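Local coordinates for putative esterase aq_1494 (Aquifex aeolicus, PDB 2EGR), which is of unproven function but, as a hot-dog-fold member of the 4-hydroxybenzoyl-CoA thioesterase family, probably hydrolyses acyl-CoA thioesters, at residues A[5-8]-A[12-15]; A[26-31]-A[71-76]; A[42-47]-A[52-57]; A[91-94]-A[99-102]. One frame throughout, in Å; residues are numbered along the deposited sequence.

Interaction 1. Residues A[5-8]-A[12-15]; sequences YRRR and YETD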
loop_
_atom_site.group_PDB
_atom_site.type_symbol
_atom_site.label_atom_id
_atom_site.label_comp_id
_atom_site.label_asym_id
_atom_site.label_seq_id
_atom_site.Cartn_x
_atom_site.Cartn_y
_atom_site.Cartn_z
ATOM N N TYR A 5 -12.875 -7.701 -15.565
ATOM C CA TYR A 5 -11.494 -7.852 -15.094
ATOM C C TYR A 5 -11.459 -8.921 -14.006
ATOM O O TYR A 5 -12.140 -8.816 -13.014
ATOM C CB TYR A 5 -10.978 -6.493 -14.581
ATOM C CG TYR A 5 -9.571 -6.526 -14.052
ATOM C CD1 TYR A 5 -8.493 -6.759 -14.905
ATOM C CD2 TYR A 5 -9.297 -6.297 -12.680
ATOM C CE1 TYR A 5 -7.195 -6.773 -14.428
ATOM C CE2 TYR A 5 -7.987 -6.314 -12.203
ATOM C CZ TYR A 5 -6.944 -6.557 -13.082
ATOM O OH TYR A 5 -5.619 -6.571 -12.645
ATOM N N ARG A 6 -10.685 -9.992 -14.186
ATOM C CA ARG A 6 -10.686 -11.082 -13.213
ATOM C C ARG A 6 -9.348 -11.143 -12.510
ATOM O O ARG A 6 -8.289 -11.070 -13.146
ATOM C CB ARG A 6 -10.980 -12.421 -13.911
ATOM C CG ARG A 6 -11.028 -13.612 -13.043
ATOM C CD ARG A 6 -12.146 -14.481 -13.729
ATOM N NE ARG A 6 -11.923 -15.849 -13.457
ATOM C CZ ARG A 6 -12.823 -16.820 -13.407
ATOM N NH1 ARG A 6 -14.151 -16.656 -13.582
ATOM N NH2 ARG A 6 -12.334 -17.985 -13.125
ATOM N N ARG A 7 -9.404 -11.301 -11.195
ATOM C CA ARG A 7 -8.303 -10.974 -10.317
ATOM C C ARG A 7 -8.363 -11.911 -9.110
ATOM O O ARG A 7 -9.448 -12.286 -8.653
ATOM C CB ARG A 7 -8.458 -9.479 -9.878
ATOM C CG ARG A 7 -7.418 -8.889 -8.914
ATOM C CD ARG A 7 -5.991 -9.008 -9.382
ATOM N NE ARG A 7 -5.274 -7.818 -8.914
ATOM C CZ ARG A 7 -4.811 -7.640 -7.687
ATOM N NH1 ARG A 7 -4.928 -8.585 -6.770
ATOM N NH2 ARG A 7 -4.209 -6.489 -7.389
ATOM N N ARG A 8 -7.191 -12.296 -8.596
ATOM C CA ARG A 8 -7.124 -13.039 -7.341
ATOM C C ARG A 8 -6.565 -12.165 -6.194
ATOM O O ARG A 8 -5.629 -11.405 -6.417
ATOM C CB ARG A 8 -6.237 -14.254 -7.558
ATOM C CG ARG A 8 -6.027 -15.129 -6.395
ATOM C CD ARG A 8 -5.080 -16.249 -6.809
ATOM N NE ARG A 8 -5.697 -17.073 -7.855
ATOM C CZ ARG A 8 -6.397 -18.183 -7.640
ATOM N NH1 ARG A 8 -6.623 -18.621 -6.425
ATOM N NH2 ARG A 8 -6.921 -18.847 -8.670
ATOM N N TYR A 12 -0.899 -9.629 0.835
ATOM C CA TYR A 12 -0.656 -8.252 1.319
ATOM C C TYR A 12 -1.851 -7.310 1.167
ATOM O O TYR A 12 -1.819 -6.202 1.722
ATOM C CB TYR A 12 0.583 -7.631 0.655
ATOM C CG TYR A 12 0.455 -7.416 -0.838
ATOM C CD1 TYR A 12 -0.146 -6.268 -1.338
ATOM C CD2 TYR A 12 0.943 -8.360 -1.755
ATOM C CE1 TYR A 12 -0.288 -6.048 -2.743
ATOM C CE2 TYR A 12 0.818 -8.154 -3.154
ATOM C CZ TYR A 12 0.168 -7.019 -3.636
ATOM O OH TYR A 12 0.060 -6.762 -5.002
ATOM N N GLU A 13 -2.876 -7.712 0.395
ATOM C CA GLU A 13 -4.101 -6.885 0.241
ATOM C C GLU A 13 -5.104 -6.996 1.401
ATOM O O GLU A 13 -6.067 -6.220 1.449
ATOM C CB GLU A 13 -4.779 -7.150 -1.120
ATOM C CG GLU A 13 -3.855 -6.699 -2.230
ATOM C CD GLU A 13 -4.192 -7.255 -3.621
ATOM O OE1 GLU A 13 -5.068 -8.158 -3.729
ATOM O OE2 GLU A 13 -3.544 -6.783 -4.559
ATOM N N THR A 14 -4.883 -7.994 2.264
ATOM C CA THR A 14 -5.691 -8.239 3.463
ATOM C C THR A 14 -5.174 -7.349 4.604
ATOM O O THR A 14 -4.107 -6.721 4.488
ATOM C CB THR A 14 -5.747 -9.748 3.879
ATOM O OG1 THR A 14 -4.445 -10.226 4.195
ATOM C CG2 THR A 14 -6.309 -10.591 2.717
ATOM N N ASP A 15 -5.994 -7.232 5.624
ATOM C CA ASP A 15 -5.594 -6.655 6.902
ATOM C C ASP A 15 -5.887 -7.659 8.027
ATOM O O ASP A 15 -6.323 -8.807 7.764
ATOM C CB ASP A 15 -6.267 -5.297 7.134
ATOM C CG ASP A 15 -7.810 -5.364 7.211
ATOM O OD1 ASP A 15 -8.406 -6.432 7.571
ATOM O OD2 ASP A 15 -8.423 -4.317 6.866
#
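Arg7 and Glu13 meet head-on, the guanidinium presenting two nitrogens to the two carboxylate oxygens in an end-on, bidentate salt bridge. Arg7 NH2 lies 2.9 Å from Glu13 OE2, with the oxygen almost in the guanidinium plane, whereas Arg7 NH1 reaches Glu13 OE1 at 3.1 Å through that oxygen's syn lone pair. A weak third bond joins Arg7 NH1 to Glu13 OE2 at 3.2 Å. The two flat groups are not coplanar: their planes are 31° apart, and Glu13 OE1 lies tilted from the guanidinium plane while OE2 stays in it.

The conformations explain the meeting. Arg7 starts with CG opposite its own backbone N (chi1 179°), then bends at chi2 and chi3, which folds the tip back far enough for Arg7 NH1 to donate also to the carbonyl of the next residue, Arg8 O, at 2.9 Å. Glu13 is extended beyond CG and approaches from the opposite direction.

In the fold, the pair ties the end of strand 3-8 to the 3-10 turn and loop that precede helix 22-39, the long helix of the hot-dog domain. Asp15, the predicted active-site residue, follows two positions after Glu13 and directs OD2 to His21 ND1.

Second partners fix both charges. Arg7 NE forms a salt bridge with Glu31, which also binds Tyr5 OH, and Glu13 OE1 accepts from Gln10 N and is hydrogen-bonded to Tyr28 OH. Tyr12 of the second subunit packs on Arg7, while Tyr12 of this chain hydrogen-bonds through OH to Glu31 of that subunit.

Interaction 2. Residues A[26-31]-A[71-76]; sequences FRYFEE and DVFEVH
Tyr28 and Phe73 form the aromatic part of this contact, helix against strand. Phe73 brings one corner of its ring, CZ, over the centre of one Tyr28 face, 3.3 Å above the plane. The closest atoms are Tyr28 CE2 and Phe73 CZ, 3.4 Å apart, and Phe73 CE1 is 3.7 Å from Tyr28 CD2. With the planes at 39° and the centroids 4.6 Å apart, the pair is oblique, neither a parallel stack nor an edge-to-face arrangement. Phe73 holds CG between its backbone N and carbonyl carbon (chi1 68°), a crowded position that stands the ring up from the strand toward the helix. Among the other aromatic groups of the same helix, Phe26 stacks on Phe26 of the fourth subunit.

Here the hot-dog fold is at work: helix 22-39 is the sausage and the curved antiparallel sheet, with strand 72-82 in it, is the bun. Phe73 and Val75, two residues apart on the strand, both direct their side chains at the helix.

The second apolar contact is lighter. Val75 CG1 comes to the edge of the Phe29 ring, near its plane, at 4.1 Å from Phe29 CD1. On its own strand, Val75 CG2 lies in plane at the edge of the Phe73 ring. Phe29 also stacks with Tyr91 of strand 86-95, and its side chain touches Val93 there, which extends the apolar layer along the sheet.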
loop_
_atom_site.group_PDB
_atom_site.type_symbol
_atom_site.label_atom_id
_atom_site.label_comp_id
_atom_site.label_asym_id
_atom_site.label_seq_id
_atom_site.Cartn_x
_atom_site.Cartn_y
_atom_site.Cartn_z
ATOM N N PHE A 26 -10.356 0.461 -4.490
ATOM C CA PHE A 26 -10.079 1.522 -5.444
ATOM C C PHE A 26 -8.909 1.179 -6.352
ATOM O O PHE A 26 -8.907 1.554 -7.515
ATOM C CB PHE A 26 -9.913 2.867 -4.741
ATOM C CG PHE A 26 -11.140 3.238 -3.970
ATOM C CD1 PHE A 26 -12.272 3.764 -4.643
ATOM C CD2 PHE A 26 -11.230 2.944 -2.607
ATOM C CE1 PHE A 26 -13.435 4.055 -3.916
ATOM C CE2 PHE A 26 -12.411 3.202 -1.881
ATOM C CZ PHE A 26 -13.508 3.772 -2.548
ATOM N N ARG A 27 -7.935 0.451 -5.808
ATOM C CA ARG A 27 -6.789 -0.005 -6.613
ATOM C C ARG A 27 -7.216 -1.035 -7.656
ATOM O O ARG A 27 -6.793 -0.939 -8.830
ATOM C CB ARG A 27 -5.693 -0.533 -5.696
ATOM C CG ARG A 27 -5.192 0.589 -4.749
ATOM C CD ARG A 27 -4.130 0.090 -3.726
ATOM N NE ARG A 27 -3.652 1.258 -2.934
ATOM C CZ ARG A 27 -2.472 1.319 -2.313
ATOM N NH1 ARG A 27 -1.673 0.234 -2.306
ATOM N NH2 ARG A 27 -2.119 2.454 -1.652
ATOM N N TYR A 28 -8.076 -1.963 -7.237
ATOM C CA TYR A 28 -8.667 -2.940 -8.143
ATOM C C TYR A 28 -9.435 -2.241 -9.257
ATOM O O TYR A 28 -9.278 -2.614 -10.415
ATOM C CB TYR A 28 -9.613 -3.882 -7.420
ATOM C CG TYR A 28 -9.039 -4.798 -6.356
ATOM C CD1 TYR A 28 -7.695 -5.154 -6.339
ATOM C CD2 TYR A 28 -9.882 -5.321 -5.386
ATOM C CE1 TYR A 28 -7.209 -6.050 -5.359
ATOM C CE2 TYR A 28 -9.446 -6.195 -4.425
ATOM C CZ TYR A 28 -8.087 -6.557 -4.419
ATOM O OH TYR A 28 -7.659 -7.450 -3.461
ATOM N N PHE A 29 -10.229 -1.209 -8.928
ATOM C CA PHE A 29 -10.937 -0.441 -9.993
ATOM C C PHE A 29 -9.981 0.216 -10.965
ATOM O O PHE A 29 -10.246 0.291 -12.166
ATOM C CB PHE A 29 -11.889 0.611 -9.383
ATOM C CG PHE A 29 -12.812 0.057 -8.362
ATOM C CD1 PHE A 29 -13.302 -1.259 -8.456
ATOM C CD2 PHE A 29 -13.222 0.839 -7.275
ATOM C CE1 PHE A 29 -14.143 -1.782 -7.498
ATOM C CE2 PHE A 29 -14.071 0.315 -6.319
ATOM C CZ PHE A 29 -14.543 -0.986 -6.412
ATOM N N GLU A 30 -8.852 0.743 -10.467
ATOM C CA GLU A 30 -7.872 1.336 -11.328
ATOM C C GLU A 30 -7.287 0.255 -12.238
ATOM O O GLU A 30 -7.116 0.487 -13.447
ATOM C CB GLU A 30 -6.753 1.997 -10.490
ATOM C CG GLU A 30 -5.598 2.567 -11.311
ATOM C CD GLU A 30 -4.429 3.005 -10.439
ATOM O OE1 GLU A 30 -4.514 4.107 -9.826
ATOM O OE2 GLU A 30 -3.442 2.250 -10.423
ATOM N N GLU A 31 -6.976 -0.910 -11.686
ATOM C CA GLU A 31 -6.448 -1.965 -12.564
ATOM C C GLU A 31 -7.475 -2.289 -13.678
ATOM O O GLU A 31 -7.097 -2.536 -14.851
ATOM C CB GLU A 31 -6.142 -3.219 -11.761
ATOM C CG GLU A 31 -5.073 -3.030 -10.683
ATOM C CD GLU A 31 -4.701 -4.349 -9.984
ATOM O OE1 GLU A 31 -5.222 -5.441 -10.336
ATOM O OE2 GLU A 31 -3.872 -4.275 -9.081
ATOM N N ASP A 71 -9.155 -15.321 -2.846
ATOM C CA ASP A 71 -10.460 -15.336 -3.537
ATOM C C ASP A 71 -10.274 -14.882 -4.971
ATOM O O ASP A 71 -9.533 -13.938 -5.237
ATOM C CB ASP A 71 -11.507 -14.419 -2.903
ATOM C CG ASP A 71 -12.176 -15.016 -1.679
ATOM O OD1 ASP A 71 -12.063 -16.223 -1.448
ATOM O OD2 ASP A 71 -12.866 -14.245 -0.981
ATOM N N VAL A 72 -10.943 -15.560 -5.900
ATOM C CA VAL A 72 -11.005 -15.077 -7.274
ATOM C C VAL A 72 -12.270 -14.229 -7.397
ATOM O O VAL A 72 -13.359 -14.639 -6.967
ATOM C CB VAL A 72 -10.959 -16.234 -8.308
ATOM C CG1 VAL A 72 -11.110 -15.664 -9.773
ATOM C CG2 VAL A 72 -9.648 -17.001 -8.164
ATOM N N PHE A 73 -12.109 -13.029 -7.932
ATOM C CA PHE A 73 -13.208 -12.104 -8.042
ATOM C C PHE A 73 -13.157 -11.437 -9.416
ATOM O O PHE A 73 -12.166 -11.554 -10.138
ATOM C CB PHE A 73 -13.221 -11.104 -6.850
ATOM C CG PHE A 73 -12.079 -10.147 -6.865
ATOM C CD1 PHE A 73 -12.169 -8.952 -7.565
ATOM C CD2 PHE A 73 -10.885 -10.469 -6.202
ATOM C CE1 PHE A 73 -11.099 -8.047 -7.594
ATOM C CE2 PHE A 73 -9.809 -9.598 -6.248
ATOM C CZ PHE A 73 -9.910 -8.390 -6.935
ATOM N N GLU A 74 -14.253 -10.791 -9.794
ATOM C CA GLU A 74 -14.325 -10.097 -11.064
ATOM C C GLU A 74 -14.886 -8.725 -10.792
ATOM O O GLU A 74 -15.812 -8.582 -10.013
ATOM C CB GLU A 74 -15.212 -10.869 -12.072
ATOM C CG GLU A 74 -14.660 -12.253 -12.350
ATOM C CD GLU A 74 -15.433 -12.994 -13.425
ATOM O OE1 GLU A 74 -16.616 -12.678 -13.627
ATOM O OE2 GLU A 74 -14.818 -13.847 -14.097
ATOM N N VAL A 75 -14.272 -7.743 -11.434
ATOM C CA VAL A 75 -14.756 -6.383 -11.511
ATOM C C VAL A 75 -15.415 -6.219 -12.902
ATOM O O VAL A 75 -14.738 -6.323 -13.949
ATOM C CB VAL A 75 -13.574 -5.425 -11.372
ATOM C CG1 VAL A 75 -14.032 -3.970 -11.447
ATOM C CG2 VAL A 75 -12.793 -5.748 -10.059
ATOM N N HIS A 76 -16.727 -6.016 -12.899
ATOM C CA HIS A 76 -17.479 -5.756 -14.123
ATOM C C HIS A 76 -17.682 -4.252 -14.203
ATOM O O HIS A 76 -18.360 -3.643 -13.327
ATOM C CB HIS A 76 -18.849 -6.436 -14.059
ATOM C CG HIS A 76 -18.817 -7.933 -14.126
ATOM N ND1 HIS A 76 -17.801 -8.705 -13.598
ATOM C CD2 HIS A 76 -19.716 -8.806 -14.640
ATOM C CE1 HIS A 76 -18.077 -9.987 -13.787
ATOM N NE2 HIS A 76 -19.241 -10.072 -14.403
#

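Interaction 3. Residues A[42-47]-A[52-57]; sequences FPYSKM and LEVVLL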
loop_
_atom_site.group_PDB
_atom_site.type_symbol
_atom_site.label_atom_id
_atom_site.label_comp_id
_atom_site.label_asym_id
_atom_site.label_seq_id
_atom_site.Cartn_x
_atom_site.Cartn_y
_atom_site.Cartn_z
ATOM N N PHE A 42 -5.898 1.465 -26.556
ATOM C CA PHE A 42 -5.444 2.832 -26.261
ATOM C C PHE A 42 -5.112 2.874 -24.776
ATOM O O PHE A 42 -5.889 3.437 -23.991
ATOM C CB PHE A 42 -6.534 3.870 -26.608
ATOM C CG PHE A 42 -6.039 5.313 -26.710
ATOM C CD1 PHE A 42 -4.762 5.695 -26.274
ATOM C CD2 PHE A 42 -6.876 6.301 -27.244
ATOM C CE1 PHE A 42 -4.325 7.029 -26.376
ATOM C CE2 PHE A 42 -6.456 7.639 -27.335
ATOM C CZ PHE A 42 -5.169 7.995 -26.905
ATOM N N PRO A 43 -3.959 2.275 -24.387
ATOM C CA PRO A 43 -3.681 2.196 -22.956
ATOM C C PRO A 43 -3.443 3.592 -22.400
ATOM O O PRO A 43 -2.996 4.499 -23.149
ATOM C CB PRO A 43 -2.382 1.376 -22.875
ATOM C CG PRO A 43 -2.131 0.822 -24.263
ATOM C CD PRO A 43 -2.858 1.727 -25.210
ATOM N N TYR A 44 -3.743 3.754 -21.101
ATOM C CA TYR A 44 -3.506 5.003 -20.403
ATOM C C TYR A 44 -2.072 5.516 -20.578
ATOM O O TYR A 44 -1.878 6.711 -20.713
ATOM C CB TYR A 44 -3.890 4.876 -18.925
ATOM C CG TYR A 44 -3.754 6.177 -18.163
ATOM C CD1 TYR A 44 -4.351 7.354 -18.645
ATOM C CD2 TYR A 44 -3.015 6.247 -16.987
ATOM C CE1 TYR A 44 -4.221 8.571 -17.967
ATOM C CE2 TYR A 44 -2.897 7.474 -16.294
ATOM C CZ TYR A 44 -3.495 8.615 -16.795
ATOM O OH TYR A 44 -3.363 9.827 -16.146
ATOM N N SER A 45 -1.085 4.614 -20.588
ATOM C CA SER A 45 0.317 4.980 -20.792
ATOM C C SER A 45 0.537 5.809 -22.075
ATOM O O SER A 45 1.281 6.782 -22.042
ATOM C CB SER A 45 1.257 3.746 -20.746
ATOM O OG SER A 45 0.933 2.795 -21.768
ATOM N N LYS A 46 -0.131 5.436 -23.172
ATOM C CA LYS A 46 -0.115 6.225 -24.432
ATOM C C LYS A 46 -0.818 7.591 -24.322
ATOM O O LYS A 46 -0.369 8.563 -24.918
ATOM C CB LYS A 46 -0.670 5.414 -25.612
ATOM C CG LYS A 46 -0.194 5.927 -26.994
ATOM C CD LYS A 46 1.275 6.411 -26.940
ATOM C CE LYS A 46 1.792 6.946 -28.272
ATOM N NZ LYS A 46 2.300 5.813 -29.125
ATOM N N MET A 47 -1.908 7.666 -23.565
ATOM C CA MET A 47 -2.505 8.955 -23.185
ATOM C C MET A 47 -1.514 9.878 -22.476
ATOM O O MET A 47 -1.427 11.066 -22.810
ATOM C CB MET A 47 -3.757 8.774 -22.326
ATOM C CG MET A 47 -4.937 8.178 -23.080
ATOM S SD MET A 47 -6.357 7.939 -22.066
ATOM C CE MET A 47 -7.264 6.717 -23.000
ATOM N N LEU A 52 -1.464 13.918 -21.714
ATOM C CA LEU A 52 -2.788 13.890 -21.090
ATOM C C LEU A 52 -2.718 13.247 -19.714
ATOM O O LEU A 52 -1.960 12.296 -19.514
ATOM C CB LEU A 52 -3.778 13.100 -21.948
ATOM C CG LEU A 52 -4.255 13.674 -23.279
ATOM C CD1 LEU A 52 -5.154 12.660 -24.007
ATOM C CD2 LEU A 52 -4.987 14.986 -23.055
ATOM N N GLU A 53 -3.504 13.772 -18.776
ATOM C CA GLU A 53 -3.696 13.146 -17.459
ATOM C C GLU A 53 -5.178 12.860 -17.294
ATOM O O GLU A 53 -5.994 13.719 -17.593
ATOM C CB GLU A 53 -3.202 14.071 -16.320
ATOM C CG GLU A 53 -3.419 13.515 -14.873
ATOM C CD GLU A 53 -3.222 14.563 -13.739
ATOM O OE1 GLU A 53 -2.840 15.731 -14.032
ATOM O OE2 GLU A 53 -3.459 14.214 -12.544
ATOM N N VAL A 54 -5.533 11.662 -16.820
ATOM C CA VAL A 54 -6.915 11.401 -16.401
ATOM C C VAL A 54 -7.023 11.687 -14.896
ATOM O O VAL A 54 -6.307 11.088 -14.086
ATOM C CB VAL A 54 -7.383 9.974 -16.756
ATOM C CG1 VAL A 54 -8.721 9.650 -16.092
ATOM C CG2 VAL A 54 -7.472 9.807 -18.302
ATOM N N VAL A 55 -7.892 12.631 -14.545
ATOM C CA VAL A 55 -7.980 13.139 -13.170
ATOM C C VAL A 55 -9.243 12.627 -12.492
ATOM O O VAL A 55 -10.363 12.796 -12.988
ATOM C CB VAL A 55 -7.909 14.707 -13.106
ATOM C CG1 VAL A 55 -8.229 15.222 -11.678
ATOM C CG2 VAL A 55 -6.562 15.196 -13.590
ATOM N N LEU A 56 -9.070 11.982 -11.349
ATOM C CA LEU A 56 -10.226 11.520 -10.588
ATOM C C LEU A 56 -10.923 12.666 -9.830
ATOM O O LEU A 56 -10.277 13.442 -9.099
ATOM C CB LEU A 56 -9.790 10.433 -9.603
ATOM C CG LEU A 56 -10.912 9.859 -8.737
ATOM C CD1 LEU A 56 -11.888 9.028 -9.582
ATOM C CD2 LEU A 56 -10.329 8.997 -7.644
ATOM N N LEU A 57 -12.235 12.767 -10.011
ATOM C CA LEU A 57 -13.026 13.828 -9.366
ATOM C C LEU A 57 -13.671 13.388 -8.061
ATOM O O LEU A 57 -13.633 14.112 -7.034
ATOM C CB LEU A 57 -14.097 14.342 -10.337
ATOM C CG LEU A 57 -13.635 15.294 -11.438
ATOM C CD1 LEU A 57 -14.829 15.514 -12.372
ATOM C CD2 LEU A 57 -13.081 16.644 -10.911
#
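Tyr44 and Met47 dock the short helix 44-50 on the start of strand 52-63, a tight helix-to-strand connection in the hot-dog domain. Just ahead of the helix, the Phe42 ring receives Met47 CE over its centre, 4.1 Å above the plane, so the methionine methyl is turned back toward its own segment. Phe42 also packs on helix 120-126 through Val122 and Val125. Pro43 occupies the N-cap position.

Tyr44 supplies the side-chain hydrogen bond. A trans chi1 of -176° sends its ring across to the strand, where Tyr44 OH accepts a nearly straight hydrogen bond from Val54 N, 2.9 Å away with an angle of 163° at the hydrogen. A strand amide is thus bound by a side chain. The backbone of Glu53 lies at the edge of the same ring, and Val54 CG2 approaches obliquely to 3.5 Å from Tyr44 CE1. Tyr69 of the second subunit and Gln17 of the fourth pack on Tyr44.

Ser45, next along, hydrogen-bonds through OG to Asp70 of the second subunit. Met47 closes the segment: Met47 SD lies 4.3 Å from Val54 CG2, and the side chain also touches Leu37 of helix 22-39. Its carbonyl forms the other hydrogen bond, Leu52 N to Met47 O at 3.1 Å, and Leu52 CB sits 3.2 Å from that same Met47 O.

Interaction 4. Residues A[91-94]-A[99-102]; sequences YIVF and AVAK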
loop_
_atom_site.group_PDB
_atom_site.type_symbol
_atom_site.label_atom_id
_atom_site.label_comp_id
_atom_site.label_asym_id
_atom_site.label_seq_id
_atom_site.Cartn_x
_atom_site.Cartn_y
_atom_site.Cartn_z
ATOM N N TYR A 91 -18.968 0.058 -11.335
ATOM C CA TYR A 91 -18.259 -1.188 -11.106
ATOM C C TYR A 91 -19.132 -2.043 -10.229
ATOM O O TYR A 91 -19.763 -1.535 -9.262
ATOM C CB TYR A 91 -16.897 -0.992 -10.377
ATOM C CG TYR A 91 -16.004 0.076 -10.913
ATOM C CD1 TYR A 91 -14.963 -0.224 -11.759
ATOM C CD2 TYR A 91 -16.182 1.388 -10.547
ATOM C CE1 TYR A 91 -14.123 0.768 -12.248
ATOM C CE2 TYR A 91 -15.365 2.385 -11.022
ATOM C CZ TYR A 91 -14.350 2.082 -11.877
ATOM O OH TYR A 91 -13.558 3.084 -12.297
ATOM N N ILE A 92 -19.211 -3.331 -10.557
ATOM C CA ILE A 92 -19.719 -4.326 -9.634
ATOM C C ILE A 92 -18.651 -5.394 -9.407
ATOM O O ILE A 92 -18.068 -5.916 -10.357
ATOM C CB ILE A 92 -21.053 -5.013 -10.111
ATOM C CG1 ILE A 92 -22.112 -3.947 -10.396
ATOM C CG2 ILE A 92 -21.562 -5.960 -9.041
ATOM C CD1 ILE A 92 -23.109 -4.327 -11.505
ATOM N N VAL A 93 -18.377 -5.668 -8.140
ATOM C CA VAL A 93 -17.411 -6.708 -7.795
ATOM C C VAL A 93 -18.145 -7.988 -7.493
ATOM O O VAL A 93 -18.954 -8.046 -6.555
ATOM C CB VAL A 93 -16.517 -6.297 -6.605
ATOM C CG1 VAL A 93 -15.531 -7.460 -6.271
ATOM C CG2 VAL A 93 -15.777 -4.990 -6.933
ATOM N N PHE A 94 -17.892 -9.015 -8.308
ATOM C CA PHE A 94 -18.498 -10.329 -8.108
ATOM C C PHE A 94 -17.554 -11.362 -7.538
ATOM O O PHE A 94 -16.394 -11.457 -7.942
ATOM C CB PHE A 94 -19.044 -10.884 -9.437
ATOM C CG PHE A 94 -20.280 -10.187 -9.914
ATOM C CD1 PHE A 94 -21.526 -10.503 -9.363
ATOM C CD2 PHE A 94 -20.201 -9.210 -10.890
ATOM C CE1 PHE A 94 -22.681 -9.846 -9.801
ATOM C CE2 PHE A 94 -21.350 -8.551 -11.336
ATOM C CZ PHE A 94 -22.584 -8.876 -10.791
ATOM N N ALA A 99 -22.685 -10.390 -5.898
ATOM C CA ALA A 99 -22.203 -9.010 -5.816
ATOM C C ALA A 99 -21.743 -8.684 -4.386
ATOM O O ALA A 99 -22.534 -8.656 -3.424
ATOM C CB ALA A 99 -23.255 -8.026 -6.312
ATOM N N VAL A 100 -20.442 -8.434 -4.273
ATOM C CA VAL A 100 -19.747 -8.293 -3.006
ATOM C C VAL A 100 -19.503 -6.786 -2.711
ATOM O O VAL A 100 -19.326 -6.374 -1.550
ATOM C CB VAL A 100 -18.460 -9.184 -3.143
ATOM C CG1 VAL A 100 -17.175 -8.475 -2.933
ATOM C CG2 VAL A 100 -18.603 -10.546 -2.453
ATOM N N ALA A 101 -19.490 -5.972 -3.767
ATOM C CA ALA A 101 -19.411 -4.524 -3.644
ATOM C C ALA A 101 -19.848 -3.852 -4.933
ATOM O O ALA A 101 -19.826 -4.468 -6.018
ATOM C CB ALA A 101 -17.959 -4.089 -3.276
ATOM N N LYS A 102 -20.243 -2.589 -4.826
ATOM C CA LYS A 102 -20.549 -1.748 -5.991
ATOM C C LYS A 102 -19.910 -0.401 -5.798
ATOM O O LYS A 102 -19.853 0.087 -4.674
ATOM C CB LYS A 102 -22.066 -1.557 -6.146
ATOM C CG LYS A 102 -22.755 -2.818 -6.528
ATOM C CD LYS A 102 -24.178 -2.550 -6.988
ATOM C CE LYS A 102 -24.884 -3.836 -7.395
ATOM N NZ LYS A 102 -26.349 -3.487 -7.684
#
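Phe94 and Ala99 meet across the strands: Ala99 N approaches the Phe94 ring obliquely, 3.7 Å from Phe94 CD1, and Ala99 CB lies 4.0 Å from Phe94 CE1. Over one face of that ring sits Ile92 CG2, 3.4 Å above the plane and offset toward the rim. Ala99 CB also touches Ile92 CG2 at 3.8 Å, giving a small apolar cluster on one side of the sheet. Beside it, Lys102 sets out with CG next to its backbone N (chi1 -68°) and then runs extended, side by side with Ile92 and along its CG1.

Two nearly straight hydrogen bonds join the antiparallel backbones: Val93 N to Ala101 O and Val100 N to Val93 O, both 2.8 Å. Because Val100 and Ala101 both face Val93, the register slips by one residue, a classic beta bulge in this hairpin. On the opposite side of the sheet from Ile92, Val93 CB packs on Ala101 CB at 4.2 Å. At the bulge, Val93 CG1 lies 3.9 Å from Val100 CG1.

Strand 72-82 borders strand 86-95 through backbone bonds of Ile92 and Phe94. Helix 22-39 packs against the sheet with Tyr25 on Ala101, and Tyr91 OH is hydrogen-bonded to Thr105 of strand 98-111.

In the fold
From the N terminus, interaction 1 first closes the short turn after strand 3-8. Interaction 2 then spans the 39 residues from helix 22-39 to strand 72-82, and interaction 3 is nested inside that loop, joining helix 44-50 to strand 52-63. Interaction 4 comes last, across the hairpin of strands 86-95 and 98-111. None of the loops cross. Interactions 1 and 2 touch, as do 2 and 4, so helix 22-39 and neighbouring strands 3-8, 72-82 and 86-95 form one continuous region. Interaction 3 lies on the opposite side of the chain's centre from interactions 1 and 4, its centre about 24 Å from that of interaction 4, yet all four reach the same sheet.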